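Local coordinates for muconolactone isomerase-like protein (Thermus thermophilus, PDB 1VDH), which catalyses the hydrogen peroxide-dependent decarboxylation of Fe-coproporphyrin III to heme b, the last step of the coproporphyrin-dependent pathway, and works as a homopentamer, at the interface of chains A and B. Numbering follows the deposited sequence. Chains: chain A/B, muconolactone isomerase-like protein.

Contact 1: the interface of chains A and B. Residues chain A 208, 211-212; chain B 11, 13.
The flat carboxylate of B:Glu13 is met at its oxygens by two lysines of the neighbouring subunit, A:Lys211 and A:Lys212. On the edge between the oxygens, A:Lys212 NZ takes the syn lone pair of OE1 at 2.9 Å, and B:Thr11 OG1, from the glutamate's own chain, donates to the syn lone pair of OE2 at 2.7 Å. The ammonium of A:Lys211 reaches the anti side of OE2, 34° out of the carboxylate plane, with NZ and OE2 2.8 Å apart. Two donors thus grip OE2, and together the three bonds should restrain rotation of the carboxylate.

Both lysines approach the glutamate tip to tip in salt bridges, and each oxygen has its own cation. The chain of A:Lys211 is extended until chi4 (-63°), where it turns the ammonium towards OE2. Lysine suits this place because its long methylene chain also packs: CD lies 3.8 Å from B:Glu13 CG. A:Val208 adds a short, branched apolar surface, its CG1 4.1 Å from the same CG. The two cations would probably stabilise the negative charge of the glutamate, while threonine supplies a compact hydroxyl donor. A:Lys212 NZ also makes a weak bond to B:Thr11 O.

In the fold, consecutive lysines of helix 207-217 of one subunit converge on one glutamate of strand 10-14 of the next, tying helix to strand across a boundary of the pentamer.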
loop_
_atom_site.group_PDB
_atom_site.type_symbol
_atom_site.label_atom_id
_atom_site.label_comp_id
_atom_site.label_asym_id
_atom_site.label_seq_id
_atom_site.Cartn_x
_atom_site.Cartn_y
_atom_site.Cartn_z
ATOM N N VAL A 208 -14.327 -13.257 -22.150
ATOM C CA VAL A 208 -13.471 -12.676 -23.178
ATOM C C VAL A 208 -14.099 -11.388 -23.712
ATOM O O VAL A 208 -13.389 -10.473 -24.118
ATOM C CB VAL A 208 -13.197 -13.680 -24.325
ATOM C CG1 VAL A 208 -12.459 -13.006 -25.477
ATOM C CG2 VAL A 208 -12.362 -14.836 -23.798
ATOM N N LYS A 211 -12.780 -8.527 -21.905
ATOM C CA LYS A 211 -11.437 -8.199 -22.381
ATOM C C LYS A 211 -11.459 -7.366 -23.663
ATOM O O LYS A 211 -10.752 -6.361 -23.776
ATOM C CB LYS A 211 -10.630 -9.480 -22.605
ATOM C CG LYS A 211 -9.191 -9.243 -23.044
ATOM C CD LYS A 211 -8.498 -10.556 -23.366
ATOM C CE LYS A 211 -7.056 -10.332 -23.797
ATOM N NZ LYS A 211 -6.965 -9.539 -25.050
ATOM N N LYS A 212 -12.298 -7.769 -24.614
ATOM C CA LYS A 212 -12.391 -7.057 -25.882
ATOM C C LYS A 212 -12.943 -5.640 -25.717
ATOM O O LYS A 212 -12.366 -4.687 -26.233
ATOM C CB LYS A 212 -13.253 -7.841 -26.883
ATOM C CG LYS A 212 -12.947 -9.333 -26.949
ATOM C CD LYS A 212 -12.645 -9.834 -28.355
ATOM C CE LYS A 212 -11.274 -9.359 -28.825
ATOM N NZ LYS A 212 -10.757 -10.142 -29.989
ATOM N N THR B 11 -6.520 -8.035 -31.810
ATOM C CA THR B 11 -5.998 -9.146 -31.024
ATOM C C THR B 11 -6.712 -10.457 -31.301
ATOM O O THR B 11 -7.829 -10.483 -31.814
ATOM C CB THR B 11 -6.149 -8.914 -29.495
ATOM O OG1 THR B 11 -7.537 -8.971 -29.137
ATOM C CG2 THR B 11 -5.564 -7.572 -29.071
ATOM N N GLU B 13 -7.352 -14.130 -29.085
ATOM C CA GLU B 13 -7.223 -14.720 -27.759
ATOM C C GLU B 13 -7.053 -16.228 -27.869
ATOM O O GLU B 13 -7.699 -16.873 -28.698
ATOM C CB GLU B 13 -8.456 -14.418 -26.898
ATOM C CG GLU B 13 -8.490 -13.021 -26.283
ATOM C CD GLU B 13 -8.621 -11.927 -27.322
ATOM O OE1 GLU B 13 -9.529 -12.018 -28.170
ATOM O OE2 GLU B 13 -7.816 -10.981 -27.295
#

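Contact 2: the interface of chains A and B. Residues chain A 143, 207, 210-211, 214, 232; chain B 189, 191-193.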
loop_
_atom_site.group_PDB
_atom_site.type_symbol
_atom_site.label_atom_id
_atom_site.label_comp_id
_atom_site.label_asym_id
_atom_site.label_seq_id
_atom_site.Cartn_x
_atom_site.Cartn_y
_atom_site.Cartn_z
ATOM N N CYS A 143 -18.027 -8.728 -14.485
ATOM C CA CYS A 143 -16.757 -8.020 -14.435
ATOM C C CYS A 143 -17.049 -6.735 -13.676
ATOM O O CYS A 143 -17.922 -5.961 -14.080
ATOM C CB CYS A 143 -16.241 -7.656 -15.830
ATOM S SG CYS A 143 -14.886 -6.409 -15.815
ATOM N N PRO A 207 -16.388 -14.275 -20.630
ATOM C CA PRO A 207 -15.486 -13.303 -20.004
ATOM C C PRO A 207 -14.557 -12.618 -21.005
ATOM O O PRO A 207 -14.095 -11.509 -20.765
ATOM C CB PRO A 207 -14.729 -14.146 -18.968
ATOM C CG PRO A 207 -14.760 -15.520 -19.541
ATOM C CD PRO A 207 -16.160 -15.627 -20.088
ATOM N N PHE A 210 -15.460 -9.158 -21.975
ATOM C CA PHE A 210 -15.013 -8.103 -21.059
ATOM C C PHE A 210 -13.656 -7.589 -21.546
ATOM O O PHE A 210 -13.401 -6.379 -21.572
ATOM C CB PHE A 210 -14.816 -8.647 -19.643
ATOM C CG PHE A 210 -16.053 -9.235 -19.023
ATOM C CD1 PHE A 210 -15.949 -10.328 -18.167
ATOM C CD2 PHE A 210 -17.308 -8.678 -19.251
ATOM C CE1 PHE A 210 -17.075 -10.859 -17.540
ATOM C CE2 PHE A 210 -18.443 -9.201 -18.628
ATOM C CZ PHE A 210 -18.328 -10.291 -17.771
ATOM N N LYS A 211 -12.780 -8.527 -21.905
ATOM C CA LYS A 211 -11.437 -8.199 -22.381
ATOM C C LYS A 211 -11.459 -7.366 -23.663
ATOM O O LYS A 211 -10.752 -6.361 -23.776
ATOM C CB LYS A 211 -10.630 -9.480 -22.605
ATOM C CG LYS A 211 -9.191 -9.243 -23.044
ATOM C CD LYS A 211 -8.498 -10.556 -23.366
ATOM C CE LYS A 211 -7.056 -10.332 -23.797
ATOM N NZ LYS A 211 -6.965 -9.539 -25.050
ATOM N N VAL A 214 -13.187 -3.685 -22.865
ATOM C CA VAL A 214 -12.357 -2.821 -22.024
ATOM C C VAL A 214 -11.103 -2.372 -22.780
ATOM O O VAL A 214 -10.740 -1.198 -22.739
ATOM C CB VAL A 214 -11.996 -3.510 -20.688
ATOM C CG1 VAL A 214 -10.983 -2.674 -19.897
ATOM C CG2 VAL A 214 -13.261 -3.703 -19.857
ATOM N N PHE A 232 -9.827 -5.084 -11.032
ATOM C CA PHE A 232 -10.826 -5.761 -11.860
ATOM C C PHE A 232 -11.106 -7.148 -11.293
ATOM O O PHE A 232 -10.178 -7.926 -11.044
ATOM C CB PHE A 232 -10.351 -5.893 -13.317
ATOM C CG PHE A 232 -10.411 -4.609 -14.100
ATOM C CD1 PHE A 232 -9.492 -3.590 -13.872
ATOM C CD2 PHE A 232 -11.394 -4.417 -15.066
ATOM C CE1 PHE A 232 -9.556 -2.394 -14.597
ATOM C CE2 PHE A 232 -11.466 -3.228 -15.794
ATOM C CZ PHE A 232 -10.548 -2.216 -15.560
ATOM N N GLY B 189 -3.223 -11.094 -22.161
ATOM C CA GLY B 189 -3.910 -9.848 -21.868
ATOM C C GLY B 189 -4.885 -9.996 -20.719
ATOM O O GLY B 189 -5.580 -11.007 -20.624
ATOM N N GLN B 191 -6.814 -7.121 -19.782
ATOM C CA GLN B 191 -7.643 -5.923 -19.883
ATOM C C GLN B 191 -9.060 -6.353 -19.515
ATOM O O GLN B 191 -9.601 -7.285 -20.106
ATOM C CB GLN B 191 -7.625 -5.370 -21.312
ATOM C CG GLN B 191 -6.228 -5.179 -21.914
ATOM C CD GLN B 191 -5.768 -6.373 -22.745
ATOM O OE1 GLN B 191 -6.141 -7.514 -22.478
ATOM N NE2 GLN B 191 -4.958 -6.106 -23.762
ATOM N N GLY B 192 -9.624 -5.724 -18.487
ATOM C CA GLY B 192 -10.963 -6.079 -18.049
ATOM C C GLY B 192 -11.038 -7.386 -17.272
ATOM O O GLY B 192 -12.124 -7.788 -16.849
ATOM N N LEU B 193 -9.894 -8.032 -17.047
ATOM C CA LEU B 193 -9.871 -9.308 -16.332
ATOM C C LEU B 193 -9.094 -9.278 -15.020
ATOM O O LEU B 193 -9.376 -10.059 -14.112
ATOM C CB LEU B 193 -9.312 -10.410 -17.230
ATOM C CG LEU B 193 -9.956 -10.568 -18.612
ATOM C CD1 LEU B 193 -9.251 -11.696 -19.364
ATOM C CD2 LEU B 193 -11.443 -10.864 -18.476
#
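B:Gly192 has positive phi (75°, psi 2°), the left-handed helical region, as the third residue of a type II turn in which B:Gln191 is the second, and this carries its backbone against A:Val214 and A:Phe232; glycine adopts this conformation readily and has no side chain to obstruct the approach. On the other subunit, A:Val214 CG1 is anti to the backbone N (chi1 173°), and both methyls touch the glycine: CG1 is 3.6 Å from B:Gly192 N and CG2 3.8 Å from B:Gly192 CA. Beta-branching suits the valine, since it offers two methyls close to the helix backbone.

The ring of A:Phe232 presents its CD2 side, with B:Gly192 CA lying above the ring plane but beyond the rim, 3.4 Å from CD2. This is therefore rim packing against a peptide, for which a broad, rigid aromatic is well fitted. Beside the turn, A:Lys211 and B:Gln191 cross obliquely: the lysine's methylenes pass the amide, with CG 3.6 Å from B:Gln191 OE1. B:Leu193 CD2 rests 3.6 Å from the carbonyl A:Pro207 O, a methyl against the helix's first turn, where proline needs no N-H bond.

A:Phe210, itself at the border of the contact, backs A:Cys143, whose CB sits 3.4 Å above the ring plane, over its centre. That packing probably helps to place the small thiol, where A:Cys143 SG donates a weak hydrogen bond to B:Gly192 O at 3.3 Å.

The centres of the C-alpha atoms of contact 1 and contact 2 lie about 8 Å apart, and A:Lys211 belongs to both: its methylenes pass the loop of contact 2 before its ammonium reaches the glutamate of contact 1. Helix 207-217 is the common element of chain A, gripped by a strand and by a loop of chain B. Polar anchoring and close packing probably reinforce each other along one boundary of the homopentamer. Contact 2 is centred about 7 Å from A:Tyr145, the predicted active-site residue, against about 14 Å for contact 1, so subunit packing might help to steady the surroundings of the catalytic site.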